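Local coordinates for SnoN,Epimerase SnoN (Streptomyces nogalater, PDB 5EP9), which acts as a non-heme iron, 2-oxoglutarate-dependent epimerase in nogalamycin biosynthesis, at residues 117-128 with 235-246. Sequence-based numbering, arbitrary orientation.
Sequences PLRLFKLEVLLK and PRLSTSAVYMDA. With AKG (2-oxoglutaric acid), chain E.
Strands 118-128 and 236-245 pair antiparallel, their directions 139° apart, and a classic beta bulge shifts the register where F121 and K122 both face V242. F121 N donates a hydrogen bond to V242 O at 2.9 Å, whereas K122 N reaches it only weakly. At one end R119 directs NE onto a lone pair of A246 O, 2.9 Å away and almost in the guanidinium plane, while its NH1 serves F280 O. A leucine here would lose both donors and would probably leave A246 O and F280 O without these bonds, freeing the loop after the strand. Packing beside the bulge is apolar: with F121 CG anti to the backbone N (chi1 176°), F121 CD2 meets V242 CG1, and M244 SD packs against F121 CB and stands obliquely 5.0 Å from the centroid of the F121 ring, a Met-aromatic contact. On the opposite face L120 CD1 touches Y243 CE1, and L120 packs against helix 95-101, where Y243 OH hydrogen-bonds to A101 O.

Elsewhere the sheet becomes a binding floor. K128 lies alongside R236, its CG 3.8 Å over the centre of the guanidinium, and its NZ is held by V83 O, V137 O and T139 OG1. R236 bends at chi3 (76°), and NH1 donates to 2-oxoglutarate O4 at 3.1 Å and to G171 O; NH2 adds weaker bonds to the same carboxylate. Water 1 links R236 NE, L126 O and S238 OG. L126 CD1 packs 3.6 Å from O3 of 2-oxoglutarate, and S240 OG donates to its O2.

In this engineered fusion, 117-128 lies in the 14-202 part and 235-246 in the 203-305 part. They are central strands of the cupin-clan, PhyH-like major sheet, lining the 2-oxoglutarate pocket beside the iron held by H142, D144 and H225.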
loop_
_atom_site.group_PDB
_atom_site.type_symbol
_atom_site.label_atom_id
_atom_site.label_comp_id
_atom_site.label_asym_id
_atom_site.label_seq_id
_atom_site.Cartn_x
_atom_site.Cartn_y
_atom_site.Cartn_z
ATOM N N PRO A 117 -16.522 -3.995 -4.919
ATOM C CA PRO A 117 -15.579 -4.264 -5.987
ATOM C C PRO A 117 -14.531 -3.180 -6.054
ATOM O O PRO A 117 -14.809 -2.019 -5.740
ATOM C CB PRO A 117 -16.434 -4.231 -7.256
ATOM C CG PRO A 117 -17.836 -4.471 -6.791
ATOM C CD PRO A 117 -17.929 -3.964 -5.395
ATOM N N LEU A 118 -13.330 -3.606 -6.423
ATOM C CA LEU A 118 -12.190 -2.784 -6.432
ATOM C C LEU A 118 -11.462 -2.826 -7.758
ATOM O O LEU A 118 -11.601 -3.743 -8.528
ATOM C CB LEU A 118 -11.216 -3.199 -5.338
ATOM C CG LEU A 118 -11.677 -3.137 -3.855
ATOM C CD1 LEU A 118 -10.619 -3.825 -3.018
ATOM C CD2 LEU A 118 -11.927 -1.720 -3.351
ATOM N N ARG A 119 -10.630 -1.815 -7.932
ATOM C CA ARG A 119 -9.645 -1.697 -8.990
ATOM C C ARG A 119 -8.266 -1.465 -8.417
ATOM O O ARG A 119 -8.102 -0.950 -7.306
ATOM C CB ARG A 119 -9.951 -0.512 -9.903
ATOM C CG ARG A 119 -11.155 -0.669 -10.773
ATOM C CD ARG A 119 -11.596 0.650 -11.404
ATOM N NE ARG A 119 -12.790 0.461 -12.208
ATOM C CZ ARG A 119 -12.807 -0.186 -13.397
ATOM N NH1 ARG A 119 -11.703 -0.596 -14.002
ATOM N NH2 ARG A 119 -13.935 -0.379 -14.003
ATOM N N LEU A 120 -7.269 -1.874 -9.184
ATOM C CA LEU A 120 -5.882 -1.578 -8.840
ATOM C C LEU A 120 -5.609 -0.152 -9.273
ATOM O O LEU A 120 -5.911 0.221 -10.377
ATOM C CB LEU A 120 -4.923 -2.510 -9.549
ATOM C CG LEU A 120 -3.431 -2.168 -9.515
ATOM C CD1 LEU A 120 -2.870 -2.327 -8.115
ATOM C CD2 LEU A 120 -2.629 -3.061 -10.477
ATOM N N PHE A 121 -4.937 0.609 -8.369
ATOM C CA PHE A 121 -4.469 1.972 -8.666
ATOM C C PHE A 121 -3.008 2.002 -8.972
ATOM O O PHE A 121 -2.549 2.571 -9.967
ATOM C CB PHE A 121 -4.769 2.958 -7.493
ATOM C CG PHE A 121 -4.213 4.338 -7.725
ATOM C CD1 PHE A 121 -4.669 5.114 -8.769
ATOM C CD2 PHE A 121 -3.282 4.879 -6.864
ATOM C CE1 PHE A 121 -4.185 6.375 -8.971
ATOM C CE2 PHE A 121 -2.774 6.154 -7.054
ATOM C CZ PHE A 121 -3.218 6.887 -8.121
ATOM N N LYS A 122 -2.260 1.387 -8.099
ATOM C CA LYS A 122 -0.797 1.189 -8.357
ATOM C C LYS A 122 -0.146 0.168 -7.434
ATOM O O LYS A 122 -0.678 -0.147 -6.331
ATOM C CB LYS A 122 -0.039 2.499 -8.193
ATOM C CG LYS A 122 -0.041 2.917 -6.747
ATOM C CD LYS A 122 0.689 4.221 -6.541
ATOM C CE LYS A 122 0.539 4.454 -5.082
ATOM N NZ LYS A 122 1.325 5.618 -4.726
ATOM N N LEU A 123 0.969 -0.393 -7.906
ATOM C CA LEU A 123 1.864 -1.156 -7.056
ATOM C C LEU A 123 3.221 -0.508 -7.025
ATOM O O LEU A 123 3.775 -0.190 -8.080
ATOM C CB LEU A 123 1.961 -2.584 -7.476
ATOM C CG LEU A 123 2.833 -3.496 -6.555
ATOM C CD1 LEU A 123 2.293 -4.894 -6.443
ATOM C CD2 LEU A 123 4.301 -3.546 -6.974
ATOM N N GLU A 124 3.777 -0.393 -5.832
ATOM C CA GLU A 124 5.213 0.004 -5.678
ATOM C C GLU A 124 6.092 -1.049 -5.052
ATOM O O GLU A 124 5.639 -1.787 -4.211
ATOM C CB GLU A 124 5.304 1.295 -4.888
ATOM C CG GLU A 124 4.684 2.489 -5.635
ATOM C CD GLU A 124 4.554 3.768 -4.723
ATOM O OE1 GLU A 124 4.676 3.667 -3.479
ATOM O OE2 GLU A 124 4.427 4.874 -5.257
ATOM N N VAL A 125 7.363 -1.099 -5.431
ATOM C CA VAL A 125 8.316 -1.953 -4.784
ATOM C C VAL A 125 9.091 -1.102 -3.797
ATOM O O VAL A 125 9.688 -0.147 -4.230
ATOM C CB VAL A 125 9.286 -2.562 -5.801
ATOM C CG1 VAL A 125 10.356 -3.410 -5.147
ATOM C CG2 VAL A 125 8.551 -3.408 -6.829
ATOM N N LEU A 126 9.176 -1.512 -2.524
ATOM C CA LEU A 126 9.781 -0.661 -1.502
ATOM C C LEU A 126 11.043 -1.273 -0.961
ATOM O O LEU A 126 11.073 -2.437 -0.683
ATOM C CB LEU A 126 8.829 -0.356 -0.348
ATOM C CG LEU A 126 7.437 0.101 -0.740
ATOM C CD1 LEU A 126 6.603 0.331 0.521
ATOM C CD2 LEU A 126 7.466 1.369 -1.538
ATOM N N LEU A 127 12.060 -0.442 -0.811
ATOM C CA LEU A 127 13.337 -0.813 -0.219
ATOM C C LEU A 127 13.763 0.195 0.885
ATOM O O LEU A 127 13.873 1.374 0.630
ATOM C CB LEU A 127 14.397 -0.778 -1.298
ATOM C CG LEU A 127 15.857 -0.930 -0.884
ATOM C CD1 LEU A 127 16.117 -2.299 -0.282
ATOM C CD2 LEU A 127 16.786 -0.671 -2.075
ATOM N N LYS A 128 14.008 -0.323 2.063
ATOM C CA LYS A 128 14.784 0.360 3.092
ATOM C C LYS A 128 16.003 -0.392 3.422
ATOM O O LYS A 128 15.960 -1.551 3.764
ATOM C CB LYS A 128 14.052 0.510 4.443
ATOM C CG LYS A 128 12.979 1.499 4.514
ATOM C CD LYS A 128 12.622 1.678 6.025
ATOM C CE LYS A 128 11.360 2.503 6.184
ATOM N NZ LYS A 128 11.634 3.938 6.364
ATOM N N PRO A 235 18.451 -5.859 3.739
ATOM C CA PRO A 235 17.470 -4.910 3.237
ATOM C C PRO A 235 16.045 -5.290 3.536
ATOM O O PRO A 235 15.691 -6.453 3.653
ATOM C CB PRO A 235 17.724 -4.884 1.756
ATOM C CG PRO A 235 18.493 -6.155 1.445
ATOM C CD PRO A 235 19.228 -6.537 2.680
ATOM N N ARG A 236 15.228 -4.292 3.760
ATOM C CA ARG A 236 13.804 -4.478 3.931
ATOM C C ARG A 236 13.188 -4.375 2.495
ATOM O O ARG A 236 13.288 -3.336 1.849
ATOM C CB ARG A 236 13.189 -3.408 4.807
ATOM C CG ARG A 236 11.777 -3.773 5.231
ATOM C CD ARG A 236 11.021 -2.581 5.732
ATOM N NE ARG A 236 10.579 -1.736 4.642
ATOM C CZ ARG A 236 9.849 -0.636 4.759
ATOM N NH1 ARG A 236 9.515 -0.104 5.920
ATOM N NH2 ARG A 236 9.508 -0.000 3.673
ATOM N N LEU A 237 12.509 -5.420 2.074
ATOM C CA LEU A 237 11.925 -5.491 0.734
ATOM C C LEU A 237 10.501 -5.952 0.809
ATOM O O LEU A 237 10.180 -6.944 1.541
ATOM C CB LEU A 237 12.679 -6.488 -0.157
ATOM C CG LEU A 237 14.043 -5.971 -0.620
ATOM C CD1 LEU A 237 15.066 -7.064 -0.935
ATOM C CD2 LEU A 237 13.922 -5.102 -1.849
ATOM N N SER A 238 9.649 -5.202 0.098
ATOM C CA SER A 238 8.217 -5.431 0.168
ATOM C C SER A 238 7.594 -4.797 -1.020
ATOM O O SER A 238 8.235 -3.983 -1.734
ATOM C CB SER A 238 7.622 -4.791 1.468
ATOM O OG SER A 238 7.894 -3.398 1.524
ATOM N N THR A 239 6.324 -5.063 -1.166
ATOM C CA THR A 239 5.533 -4.290 -2.080
ATOM C C THR A 239 4.365 -3.646 -1.376
ATOM O O THR A 239 3.827 -4.248 -0.479
ATOM C CB THR A 239 4.976 -5.144 -3.276
ATOM O OG1 THR A 239 4.124 -6.162 -2.763
ATOM C CG2 THR A 239 6.102 -5.766 -4.056
ATOM N N SER A 240 3.889 -2.554 -1.976
ATOM C CA SER A 240 2.718 -1.830 -1.514
ATOM C C SER A 240 1.788 -1.496 -2.651
ATOM O O SER A 240 2.173 -0.844 -3.602
ATOM C CB SER A 240 3.187 -0.548 -0.781
ATOM O OG SER A 240 2.157 0.020 -0.112
ATOM N N ALA A 241 0.588 -2.038 -2.579
ATOM C CA ALA A 241 -0.379 -1.870 -3.605
ATOM C C ALA A 241 -1.609 -1.159 -3.069
ATOM O O ALA A 241 -2.169 -1.569 -2.075
ATOM C CB ALA A 241 -0.805 -3.223 -4.196
ATOM N N VAL A 242 -2.054 -0.159 -3.800
ATOM C CA VAL A 242 -3.260 0.627 -3.486
ATOM C C VAL A 242 -4.417 0.175 -4.392
ATOM O O VAL A 242 -4.275 0.098 -5.586
ATOM C CB VAL A 242 -2.985 2.125 -3.714
ATOM C CG1 VAL A 242 -4.217 2.960 -3.443
ATOM C CG2 VAL A 242 -1.816 2.586 -2.832
ATOM N N TYR A 243 -5.455 -0.254 -3.740
ATOM C CA TYR A 243 -6.725 -0.608 -4.326
ATOM C C TYR A 243 -7.824 0.456 -3.993
ATOM O O TYR A 243 -7.864 1.056 -2.891
ATOM C CB TYR A 243 -7.190 -1.935 -3.789
ATOM C CG TYR A 243 -6.147 -3.009 -3.991
ATOM C CD1 TYR A 243 -5.838 -3.449 -5.263
ATOM C CD2 TYR A 243 -5.406 -3.525 -2.941
ATOM C CE1 TYR A 243 -4.866 -4.404 -5.487
ATOM C CE2 TYR A 243 -4.436 -4.503 -3.181
ATOM C CZ TYR A 243 -4.157 -4.930 -4.427
ATOM O OH TYR A 243 -3.202 -5.898 -4.656
ATOM N N MET A 244 -8.681 0.665 -4.960
ATOM C CA MET A 244 -9.679 1.713 -4.922
ATOM C C MET A 244 -10.984 1.132 -5.354
ATOM O O MET A 244 -11.048 0.199 -6.119
ATOM C CB MET A 244 -9.312 2.902 -5.814
ATOM C CG MET A 244 -9.207 2.568 -7.304
ATOM S SD MET A 244 -8.411 3.982 -8.158
ATOM C CE MET A 244 -8.330 3.218 -9.783
ATOM N N ASP A 245 -12.039 1.781 -4.908
ATOM C CA ASP A 245 -13.400 1.473 -5.356
ATOM C C ASP A 245 -13.482 1.433 -6.865
ATOM O O ASP A 245 -12.921 2.303 -7.540
ATOM C CB ASP A 245 -14.317 2.577 -4.919
ATOM C CG ASP A 245 -15.777 2.160 -4.931
ATOM O OD1 ASP A 245 -16.417 1.967 -5.964
ATOM O OD2 ASP A 245 -16.347 2.116 -3.809
ATOM N N ALA A 246 -14.189 0.450 -7.381
ATOM C CA ALA A 246 -14.348 0.333 -8.815
ATOM C C ALA A 246 -15.052 1.545 -9.478
ATOM O O ALA A 246 -14.919 1.735 -10.655
ATOM C CB ALA A 246 -15.092 -0.942 -9.158
HETATM C C1 AKG E . 2.082 2.722 2.877
HETATM O O1 AKG E . 1.033 3.409 2.778
HETATM O O2 AKG E . 2.164 1.556 2.417
HETATM C C2 AKG E . 3.253 3.267 3.604
HETATM O O5 AKG E . 3.183 4.415 4.086
HETATM C C3 AKG E . 4.511 2.372 3.700
HETATM C C4 AKG E . 5.630 2.873 4.608
HETATM C C5 AKG E . 6.868 2.010 4.672
HETATM O O3 AKG E . 6.884 0.919 4.073
HETATM O O4 AKG E . 7.892 2.425 5.297
HETATM O O HOH W 1 10.357 -2.568 2.043
#